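Probable endoglucanase (Gluconacetobacter xylinus, PDB 1WZZ) hydrolyses internal beta-1,4-glucosidic linkages of cellulose and carboxymethyl-cellulose as a family 8 endoglucanase with an (alpha/alpha)6 barrel fold. Local coordinates at residues Y30-P33 / S34-V38; G62-A65 / S66-M70; M70-W73 / A74-N77; P187-R190 / Q191-E194; G290-A293 / V294-T298. All blocks are in the same frame, centred on the assembly; numbering follows the deposited sequence.

How the interactions relate
From the N terminus, interaction 1 closes the tight turn after helix 18-30. Interactions 2 and 3 then run end to end along helix 64-77 and share Met70, one starting the helix and the other finishing it. The turn of interaction 1 lies against that helix, with Leu31 CD1 3.5 Å from Met70 CG and Arg36 CD 3.5 Å from Trp73 CZ2. Interaction 4 starts helix 188-202 and packs on helices 125-142 and 174-184; interaction 5 runs along almost all of the short helix 289-297 and its exit, against helices 240-247 and 315-331. All five are local and follow in series; none encloses another, and interactions 4 and 5 touch none of the rest.

Interaction 1. Residues Y30-P33 / S34-V38; sequences YLRP and SGRVV. With SO4 (sulfate ion), chain B.
Two residues grip sulfate O1, Ser34 in a tight turn and Arg36 just after it: Ser34 OG by a hydrogen bond of 2.6 Å and Arg36 NE by one of 2.8 Å. A type I beta turn runs from Arg32 to Gly35, closed by Gly35 N to Arg32 O, and a single Leu31-Val37 bridge carries the hairpin-like return after helix 18-30. Two nearly straight bonds flank it, Val38 N to Tyr30 O at 2.8 Å and Arg32 N to Arg36 O at 2.9 Å. Ser34 OG also accepts from Arg36 N, an ST turn. Arg36 folds at chi3 (78°), which turns the edge of its guanidinium to the anion, where NH2 holds O2 at 2.8 Å. Arg32 adds a weak bond from NH1 to O3, so both guanidinium groups share an anion, probably from the crystallisation liquor, that would help balance their charges. Arg36 NH1 also bonds Ser46 OG, and NH2 Gly43 O. Leu31 and Val37 rest on Met70 of helix 64-77, and the side chain of Val37 is about 9 Å from that of Glu49, the proton donor by similarity. Over one face of the Arg32 guanidinium, toward its rim, sits Val38 CG2, 3.7 Å from Arg32 NE.

Interaction 2. Residues G62-A65 / S66-M70; sequences GDLA and SFQSM
Asp63 and Ser66 meet where the chain leaves the Schellman motif at Gly62, whose positive phi of 77° ends one helix, and enters the next through three successive backbone bonds, Phe67 N to Asp63 O, Gln68 N to Leu64 O and Ser69 N to Ala65 O. Asp63 stands at the N-cap. Its CG lies opposite the backbone N (chi1 -175°), which swings the carboxylate forward over the first turn. There OD1 accepts from Ser66 N at 3.1 Å, and Ser66 OG donates to OD2 at 2.7 Å. Ser66 thus engages both carboxylate oxygens, its donors standing out of the carboxylate plane. Arg27 makes a salt bridge to OD2 and Trp23 NE1 a hydrogen bond, which ties the cap to helix 18-30. Farther round, Gln68 passes obliquely across Leu64: its OE1 lies 3.4 Å from Leu64 CG, and its CG reaches Leu64 CD1 at 3.6 Å. The leucine thus packs on the glutamine chain, while Gln68 OE1 takes a weak bond from Arg124 NH2. Phe67 leads away from this surface into the interior, among Met55, Ala59, Ala114 and Ala118 of helices 48-61 and 105-122. A carboxylate that accepts from the amide three residues on is the textbook Asp N-cap, characteristic of a helix start; here it follows a Schellman end and links helix 48-61 to helix 64-77 of the (alpha/alpha)6 barrel.

Interaction 3. Residues M70-W73 / A74-N77; sequences MWMW and ARTN
Asn77 lies over one face of the Trp73 indole, the close-packed part of this last turn of helix 64-77. Its amide stacks at 25° to the ring, with ND2 3.1 Å from Trp73 NE1 toward the ring's rim, and its CB makes a CH-pi contact 3.8 Å from the six-membered centroid. ND2 donates to Trp73 O at 3.0 Å, in the carbonyl plane on a lone pair, so that oxygen receives both the backbone and the amide N-H of Asn77. This second bond fixes the amide against the ring. Arg75 lies over a face of Trp71 differently: its CB is 4.0 Å from the centroid of the six-membered ring, and the chain, bent at chi3, takes CZ over the five-membered ring in a cation-pi contact. The guanidinium stands steeply, at 78° to the indole. Looser is the exposed side formed by Met72 and Thr76, whose nearest side-chain atoms are Met72 CG and Thr76 CG2 at 4.1 Å. Even here, Thr76 OG1 adds a 2.9 Å bond to Met72 O, from the opposite face of the carbonyl plane to Thr76 N. Inward, Trp71 packs on Met55 and Leu115 of helices 48-61 and 105-122, while Trp73 meets Phe90 of strand 89-91 edge-to-face.

Interaction 4. Residues P187-R190 / Q191-E194; sequences PRWR and QVME
Arg190 and Glu194 run side by side and point the same way from the first turns of helix 188-202, yet it is aliphatic carbon that meets the carboxylate. Glu194 OE2 lies 3.3 Å from Arg190 CG and 3.5 Å from Arg190 CD. The Arg190 chain turns at chi3 (-49°), and its guanidinium plane stands 64° from the carboxylate; NE remains 4.8 Å from Glu194 OE2, so the opposite charges are near neighbours without contact. On another flank, selenomethionine Met193 curls back over the backbone of Trp189. Its CE rests 3.8 Å from Trp189 CB, while Val192 CB approaches the indole obliquely at CE3. Trp189 is buried and touches Leu177 and Ala180 of helix 174-184 and Val138 and Leu139 of helix 125-142, joining three helices of the barrel. Along the backbone, Met193 N to Trp189 O and Glu194 N to Arg190 O are regular helical bonds, but Val192 N to Arg188 O is weak. One step earlier a water takes the place of the direct bond: it donates to Pro187 O at 2.8 Å and accepts from Gln191 N at 3.0 Å. The chemistry implies a helix start that is hydrated on one flank and apolar where Trp189 is buried, with Arg190 and Glu194 probably attracting each other at a distance, their charged atoms not in contact.

Interaction 5. Residues G290-A293 / V294-T298; sequences GYLA and VAECT
Leu292 swings CG to the side of its carbonyl carbon, away from N (chi1 177°), whereas Glu296, one turn later, has CG beside N (chi1 -71°) and then runs extended; these torsions lay the glutamate chain obliquely across the leucine. Glu296 OE1 comes 3.5 Å from Leu292 CG and 3.6 Å from Leu292 CD1, and the glutamate CG sits 3.2 Å from Leu292 O. The pair lies on the partly exposed flank of helix 289-297, where Glu296 also touches Leu306 and Pro307, and Leu292 meets Leu300. Beneath it the helix is regular: Ala295 N to Tyr291 O and Glu296 N to Leu292 O are both 2.9 Å, Val294 N to Gly290 O slightly longer. Toward the end the spacing opens, and Cys297 N to Ala293 O is a weak bond of 3.4 Å. Thr298 takes over there, its N bonding Ala295 O and its OG1 donating to Val294 O at 2.9 Å from well above the carbonyl plane. On the buried side, Ala293, Val294 and Cys297 pack on Val324 of helix 315-331, and Val294 and Thr298 on Pro242 of helix 240-247. Chemically, the Leu292–Glu296 contact is van der Waals packing of a carboxylate oxygen on aliphatic carbon, while at the C-terminal end the Thr298 hydroxyl supplies a polar partner for Val294 O.

Interaction 1. Residues Y30-P33 / S34-V38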
# COMPACT_ATOMS: atom_id res chain seq x y z
N TYR A 30 6.30 5.27 -16.86
CA TYR A 30 4.90 4.91 -16.65
C TYR A 30 3.79 5.95 -16.71
O TYR A 30 2.62 5.57 -16.65
CB TYR A 30 4.81 4.20 -15.28
CG TYR A 30 5.84 3.10 -15.11
CD1 TYR A 30 6.84 3.19 -14.15
CD2 TYR A 30 5.82 1.97 -15.94
CE1 TYR A 30 7.81 2.18 -14.02
CE2 TYR A 30 6.77 0.97 -15.81
CZ TYR A 30 7.76 1.08 -14.85
OH TYR A 30 8.65 0.04 -14.71
N LEU A 31 4.13 7.23 -16.80
CA LEU A 31 3.10 8.25 -16.83
C LEU A 31 2.76 8.70 -18.24
O LEU A 31 3.63 9.21 -18.95
CB LEU A 31 3.54 9.46 -15.99
CG LEU A 31 2.53 10.61 -15.98
CD1 LEU A 31 1.17 10.10 -15.51
CD2 LEU A 31 3.03 11.74 -15.09
N ARG A 32 1.51 8.49 -18.65
CA ARG A 32 1.05 8.92 -19.98
C ARG A 32 0.64 10.39 -19.89
O ARG A 32 0.30 10.89 -18.81
CB ARG A 32 -0.16 8.10 -20.42
CG ARG A 32 0.14 6.64 -20.72
CD ARG A 32 1.14 6.53 -21.86
NE ARG A 32 1.40 5.14 -22.20
CZ ARG A 32 0.57 4.37 -22.90
NH1 ARG A 32 -0.59 4.85 -23.34
NH2 ARG A 32 0.88 3.10 -23.13
N PRO A 33 0.67 11.12 -21.02
CA PRO A 33 0.29 12.54 -21.01
C PRO A 33 -1.14 12.76 -20.51
O PRO A 33 -1.46 13.83 -19.99
CB PRO A 33 0.45 12.95 -22.48
CG PRO A 33 1.50 12.03 -22.99
CD PRO A 33 1.14 10.70 -22.35
N SER A 34 -1.98 11.74 -20.67
CA SER A 34 -3.37 11.80 -20.21
C SER A 34 -3.48 11.89 -18.69
O SER A 34 -4.52 12.30 -18.16
CB SER A 34 -4.13 10.56 -20.66
OG SER A 34 -3.58 9.39 -20.08
N GLY A 35 -2.42 11.50 -18.00
CA GLY A 35 -2.45 11.51 -16.54
C GLY A 35 -2.60 10.10 -16.01
O GLY A 35 -2.56 9.88 -14.80
N ARG A 36 -2.76 9.13 -16.90
CA ARG A 36 -2.91 7.73 -16.52
C ARG A 36 -1.56 7.06 -16.29
O ARG A 36 -0.63 7.22 -17.08
CB ARG A 36 -3.68 7.01 -17.63
CG ARG A 36 -3.92 5.56 -17.42
CD ARG A 36 -4.92 5.00 -18.44
NE ARG A 36 -4.32 4.75 -19.75
CZ ARG A 36 -3.73 3.62 -20.09
NH1 ARG A 36 -3.66 2.62 -19.23
NH2 ARG A 36 -3.23 3.47 -21.31
N VAL A 37 -1.44 6.35 -15.16
CA VAL A 37 -0.22 5.59 -14.85
C VAL A 37 -0.43 4.18 -15.42
O VAL A 37 -1.42 3.51 -15.12
CB VAL A 37 0.00 5.52 -13.30
CG1 VAL A 37 1.18 4.56 -12.95
CG2 VAL A 37 0.26 6.91 -12.79
N VAL A 38 0.50 3.74 -16.26
CA VAL A 38 0.37 2.41 -16.87
C VAL A 38 1.06 1.43 -15.93
O VAL A 38 2.28 1.31 -15.95
CB VAL A 38 1.01 2.39 -18.27
CG1 VAL A 38 1.06 0.98 -18.81
CG2 VAL A 38 0.19 3.26 -19.20
S SO4 B . -3.80 6.96 -22.74
O1 SO4 B . -3.80 7.07 -21.26
O2 SO4 B . -3.88 5.54 -23.13
O3 SO4 B . -2.56 7.53 -23.27
O4 SO4 B . -4.96 7.71 -23.26

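Interaction 2. Residues G62-A65 / S66-M70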
# COMPACT_ATOMS: atom_id res chain seq x y z
N GLY A 62 7.82 17.03 -5.55
CA GLY A 62 7.54 18.43 -5.83
C GLY A 62 7.13 18.71 -7.27
O GLY A 62 7.25 19.84 -7.76
N ASP A 63 6.63 17.69 -7.96
CA ASP A 63 6.22 17.82 -9.35
C ASP A 63 4.72 18.12 -9.40
O ASP A 63 3.90 17.22 -9.54
CB ASP A 63 6.54 16.53 -10.08
CG ASP A 63 6.26 16.59 -11.56
OD1 ASP A 63 5.68 17.59 -12.05
OD2 ASP A 63 6.64 15.62 -12.26
N LEU A 64 4.37 19.39 -9.31
CA LEU A 64 2.95 19.77 -9.33
C LEU A 64 2.25 19.50 -10.65
O LEU A 64 1.11 19.04 -10.67
CB LEU A 64 2.81 21.25 -8.95
CG LEU A 64 1.39 21.83 -9.02
CD1 LEU A 64 0.40 21.04 -8.12
CD2 LEU A 64 1.46 23.30 -8.59
N ALA A 65 2.91 19.76 -11.78
CA ALA A 65 2.28 19.53 -13.07
C ALA A 65 1.84 18.07 -13.25
O ALA A 65 0.72 17.78 -13.70
CB ALA A 65 3.24 19.95 -14.21
N SER A 66 2.72 17.12 -12.91
CA SER A 66 2.36 15.71 -13.06
C SER A 66 1.27 15.33 -12.05
O SER A 66 0.38 14.54 -12.37
CB SER A 66 3.58 14.80 -12.85
OG SER A 66 4.54 15.02 -13.89
N PHE A 67 1.38 15.85 -10.84
CA PHE A 67 0.38 15.56 -9.80
C PHE A 67 -1.02 15.98 -10.29
O PHE A 67 -1.98 15.21 -10.19
CB PHE A 67 0.68 16.30 -8.51
CG PHE A 67 -0.25 15.92 -7.40
CD1 PHE A 67 0.06 14.89 -6.53
CD2 PHE A 67 -1.48 16.56 -7.29
CE1 PHE A 67 -0.84 14.48 -5.56
CE2 PHE A 67 -2.41 16.17 -6.33
CZ PHE A 67 -2.09 15.13 -5.46
N GLN A 68 -1.11 17.19 -10.82
CA GLN A 68 -2.37 17.71 -11.34
C GLN A 68 -2.97 16.83 -12.42
O GLN A 68 -4.17 16.53 -12.41
CB GLN A 68 -2.14 19.13 -11.87
CG GLN A 68 -1.91 20.14 -10.77
CD GLN A 68 -1.49 21.51 -11.28
OE1 GLN A 68 -1.59 22.51 -10.56
NE2 GLN A 68 -1.00 21.56 -12.52
N SER A 69 -2.12 16.41 -13.35
CA SER A 69 -2.54 15.56 -14.44
C SER A 69 -3.06 14.22 -13.93
O SER A 69 -4.12 13.75 -14.37
CB SER A 69 -1.38 15.33 -15.41
OG SER A 69 -1.79 14.56 -16.54
N MSE A 70 -2.33 13.58 -13.01
CA MSE A 70 -2.76 12.28 -12.51
C MSE A 70 -4.00 12.36 -11.65
O MSE A 70 -4.83 11.46 -11.68
CB MSE A 70 -1.64 11.59 -11.71
CG MSE A 70 -0.46 11.22 -12.60
SE MSE A 70 0.92 10.29 -11.56
CE MSE A 70 1.62 11.83 -10.78

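Interaction 3. Residues M70-W73 / A74-N77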
# COMPACT_ATOMS: atom_id res chain seq x y z
N MSE A 70 -2.33 13.58 -13.01
CA MSE A 70 -2.76 12.28 -12.51
C MSE A 70 -4.00 12.36 -11.65
O MSE A 70 -4.83 11.46 -11.68
CB MSE A 70 -1.64 11.59 -11.71
CG MSE A 70 -0.46 11.22 -12.60
SE MSE A 70 0.92 10.29 -11.56
CE MSE A 70 1.62 11.83 -10.78
N TRP A 71 -4.12 13.41 -10.86
CA TRP A 71 -5.30 13.55 -10.01
C TRP A 71 -6.53 13.85 -10.87
O TRP A 71 -7.61 13.26 -10.69
CB TRP A 71 -5.06 14.65 -8.99
CG TRP A 71 -6.26 15.03 -8.17
CD1 TRP A 71 -6.62 16.30 -7.83
CD2 TRP A 71 -7.25 14.16 -7.57
NE1 TRP A 71 -7.76 16.29 -7.06
CE2 TRP A 71 -8.17 14.99 -6.89
CE3 TRP A 71 -7.45 12.77 -7.55
CZ2 TRP A 71 -9.28 14.49 -6.19
CZ3 TRP A 71 -8.57 12.26 -6.84
CH2 TRP A 71 -9.47 13.13 -6.18
N MSE A 72 -6.38 14.76 -11.81
CA MSE A 72 -7.53 15.01 -12.68
C MSE A 72 -7.96 13.71 -13.37
O MSE A 72 -9.15 13.43 -13.48
CB MSE A 72 -7.21 16.10 -13.72
CG MSE A 72 -8.36 16.34 -14.68
SE MSE A 72 -7.97 17.86 -15.80
CE MSE A 72 -6.94 16.97 -17.16
N TRP A 73 -7.00 12.88 -13.82
CA TRP A 73 -7.35 11.64 -14.49
C TRP A 73 -8.06 10.68 -13.51
O TRP A 73 -9.08 10.05 -13.85
CB TRP A 73 -6.12 10.94 -15.07
CG TRP A 73 -6.50 9.76 -15.96
CD1 TRP A 73 -6.74 9.79 -17.31
CD2 TRP A 73 -6.80 8.41 -15.54
NE1 TRP A 73 -7.16 8.56 -17.75
CE2 TRP A 73 -7.21 7.70 -16.68
CE3 TRP A 73 -6.76 7.75 -14.30
CZ2 TRP A 73 -7.58 6.36 -16.63
CZ3 TRP A 73 -7.13 6.41 -14.26
CH2 TRP A 73 -7.54 5.73 -15.41
N ALA A 74 -7.51 10.54 -12.31
CA ALA A 74 -8.14 9.65 -11.34
C ALA A 74 -9.55 10.11 -10.95
O ALA A 74 -10.46 9.28 -10.85
CB ALA A 74 -7.25 9.53 -10.07
N ARG A 75 -9.73 11.41 -10.74
CA ARG A 75 -11.03 11.92 -10.33
C ARG A 75 -12.05 11.74 -11.43
O ARG A 75 -13.18 11.28 -11.17
CB ARG A 75 -10.96 13.41 -9.96
CG ARG A 75 -12.29 13.92 -9.35
CD ARG A 75 -12.38 15.43 -9.24
NE ARG A 75 -11.08 16.09 -9.29
CZ ARG A 75 -10.49 16.50 -10.41
NH1 ARG A 75 -9.29 17.08 -10.36
NH2 ARG A 75 -11.10 16.36 -11.58
N THR A 76 -11.66 12.07 -12.65
CA THR A 76 -12.59 11.95 -13.78
C THR A 76 -12.90 10.52 -14.22
O THR A 76 -14.04 10.22 -14.58
CB THR A 76 -12.09 12.78 -15.03
OG1 THR A 76 -10.88 12.24 -15.55
CG2 THR A 76 -11.85 14.18 -14.66
N ASN A 77 -11.93 9.62 -14.14
CA ASN A 77 -12.12 8.26 -14.61
C ASN A 77 -12.39 7.17 -13.59
O ASN A 77 -12.98 6.15 -13.93
CB ASN A 77 -10.90 7.83 -15.42
CG ASN A 77 -10.74 8.62 -16.69
OD1 ASN A 77 -11.42 8.33 -17.69
ND2 ASN A 77 -9.88 9.64 -16.66

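Interaction 4. Residues P187-R190 / Q191-E194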
# COMPACT_ATOMS: atom_id res chain seq x y z
N PRO A 187 -12.00 10.54 16.16
CA PRO A 187 -11.51 9.57 17.14
C PRO A 187 -11.58 8.11 16.71
O PRO A 187 -10.86 7.26 17.24
CB PRO A 187 -12.38 9.85 18.38
CG PRO A 187 -13.65 10.37 17.78
CD PRO A 187 -13.16 11.29 16.69
N ARG A 188 -12.45 7.81 15.75
CA ARG A 188 -12.60 6.46 15.26
C ARG A 188 -11.31 5.96 14.61
O ARG A 188 -11.05 4.75 14.59
CB ARG A 188 -13.77 6.38 14.26
CG ARG A 188 -15.16 6.52 14.91
CD ARG A 188 -16.28 6.37 13.87
NE ARG A 188 -16.27 7.50 12.94
CZ ARG A 188 -16.87 7.51 11.74
NH1 ARG A 188 -16.79 8.60 10.99
NH2 ARG A 188 -17.52 6.44 11.29
N TRP A 189 -10.48 6.87 14.12
CA TRP A 189 -9.23 6.45 13.47
C TRP A 189 -8.29 5.84 14.48
O TRP A 189 -7.43 5.02 14.11
CB TRP A 189 -8.53 7.61 12.78
CG TRP A 189 -9.11 7.99 11.45
CD1 TRP A 189 -9.72 9.17 11.12
CD2 TRP A 189 -9.17 7.17 10.27
NE1 TRP A 189 -10.15 9.14 9.81
CE2 TRP A 189 -9.82 7.93 9.27
CE3 TRP A 189 -8.73 5.87 9.95
CZ2 TRP A 189 -10.05 7.43 7.98
CZ3 TRP A 189 -8.95 5.38 8.67
CH2 TRP A 189 -9.61 6.16 7.70
N ARG A 190 -8.44 6.23 15.74
CA ARG A 190 -7.56 5.69 16.77
C ARG A 190 -7.67 4.19 16.92
O ARG A 190 -6.65 3.49 16.88
CB ARG A 190 -7.83 6.35 18.13
CG ARG A 190 -6.90 5.85 19.23
CD ARG A 190 -7.16 6.55 20.56
NE ARG A 190 -7.20 8.00 20.41
CZ ARG A 190 -8.31 8.71 20.23
NH1 ARG A 190 -9.49 8.10 20.18
NH2 ARG A 190 -8.24 10.03 20.08
N GLN A 191 -8.88 3.66 17.11
CA GLN A 191 -9.00 2.25 17.26
C GLN A 191 -8.61 1.55 15.98
O GLN A 191 -8.13 0.44 16.03
CB GLN A 191 -10.40 1.79 17.68
CG GLN A 191 -10.36 0.29 17.93
CD GLN A 191 -11.55 -0.25 18.68
OE1 GLN A 191 -12.52 0.47 18.96
NE2 GLN A 191 -11.49 -1.54 19.01
N VAL A 192 -8.85 2.18 14.83
CA VAL A 192 -8.47 1.53 13.58
C VAL A 192 -6.97 1.30 13.55
O VAL A 192 -6.50 0.20 13.20
CB VAL A 192 -8.87 2.34 12.34
CG1 VAL A 192 -8.29 1.67 11.07
CG2 VAL A 192 -10.41 2.38 12.26
N MSE A 193 -6.21 2.33 13.92
CA MSE A 193 -4.75 2.20 13.92
C MSE A 193 -4.27 1.25 15.01
O MSE A 193 -3.41 0.41 14.75
CB MSE A 193 -4.10 3.57 14.11
CG MSE A 193 -4.24 4.47 12.93
SE MSE A 193 -3.41 6.19 13.30
CE MSE A 193 -4.94 7.14 13.98
N GLU A 194 -4.84 1.36 16.21
CA GLU A 194 -4.44 0.49 17.30
C GLU A 194 -4.75 -0.96 17.02
O GLU A 194 -3.95 -1.86 17.32
CB GLU A 194 -5.10 0.93 18.62
CG GLU A 194 -4.79 2.36 18.97
CD GLU A 194 -5.60 2.86 20.16
OE1 GLU A 194 -6.76 2.41 20.34
OE2 GLU A 194 -5.07 3.72 20.90
O HOH W 1 -11.37 4.78 18.40

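Interaction 5. Residues G290-A293 / V294-T298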
# COMPACT_ATOMS: atom_id res chain seq x y z
N GLY A 290 12.48 -4.45 -5.48
CA GLY A 290 11.69 -3.71 -4.50
C GLY A 290 11.64 -4.38 -3.14
O GLY A 290 11.55 -3.71 -2.11
N TYR A 291 11.69 -5.71 -3.09
CA TYR A 291 11.68 -6.39 -1.80
C TYR A 291 12.98 -6.11 -1.08
O TYR A 291 12.98 -6.00 0.14
CB TYR A 291 11.58 -7.92 -1.95
CG TYR A 291 10.20 -8.48 -2.13
CD1 TYR A 291 9.28 -7.89 -3.00
CD2 TYR A 291 9.87 -9.70 -1.53
CE1 TYR A 291 8.05 -8.54 -3.28
CE2 TYR A 291 8.68 -10.35 -1.81
CZ TYR A 291 7.77 -9.78 -2.68
OH TYR A 291 6.62 -10.49 -2.98
N LEU A 292 14.09 -6.02 -1.84
CA LEU A 292 15.37 -5.71 -1.23
C LEU A 292 15.34 -4.33 -0.60
O LEU A 292 15.85 -4.14 0.50
CB LEU A 292 16.49 -5.79 -2.28
CG LEU A 292 17.88 -5.42 -1.78
CD1 LEU A 292 18.30 -6.28 -0.58
CD2 LEU A 292 18.82 -5.63 -2.96
N ALA A 293 14.70 -3.38 -1.28
CA ALA A 293 14.59 -2.03 -0.73
C ALA A 293 13.83 -2.10 0.60
O ALA A 293 14.25 -1.50 1.60
CB ALA A 293 13.86 -1.12 -1.72
N VAL A 294 12.72 -2.83 0.63
CA VAL A 294 11.98 -2.96 1.88
C VAL A 294 12.82 -3.58 2.98
O VAL A 294 12.86 -3.10 4.12
CB VAL A 294 10.69 -3.80 1.67
CG1 VAL A 294 10.02 -4.08 3.04
CG2 VAL A 294 9.73 -3.03 0.77
N ALA A 295 13.51 -4.68 2.64
CA ALA A 295 14.35 -5.36 3.61
C ALA A 295 15.44 -4.47 4.17
O ALA A 295 15.73 -4.51 5.37
CB ALA A 295 14.97 -6.61 2.95
N GLU A 296 16.04 -3.64 3.32
CA GLU A 296 17.10 -2.75 3.77
C GLU A 296 16.60 -1.76 4.82
O GLU A 296 17.37 -1.32 5.67
CB GLU A 296 17.74 -2.05 2.56
CG GLU A 296 18.58 -3.03 1.72
CD GLU A 296 19.08 -2.49 0.40
OE1 GLU A 296 20.00 -3.11 -0.17
OE2 GLU A 296 18.56 -1.48 -0.10
N CYS A 297 15.32 -1.41 4.78
CA CYS A 297 14.81 -0.45 5.77
C CYS A 297 14.28 -1.13 7.01
O CYS A 297 13.99 -0.47 8.02
CB CYS A 297 13.67 0.38 5.17
SG CYS A 297 14.24 1.53 3.94
N THR A 298 14.13 -2.45 6.94
CA THR A 298 13.54 -3.19 8.06
C THR A 298 14.32 -4.36 8.62
O THR A 298 13.74 -5.40 8.95
CB THR A 298 12.11 -3.67 7.70
OG1 THR A 298 12.11 -4.46 6.52
CG2 THR A 298 11.18 -2.45 7.48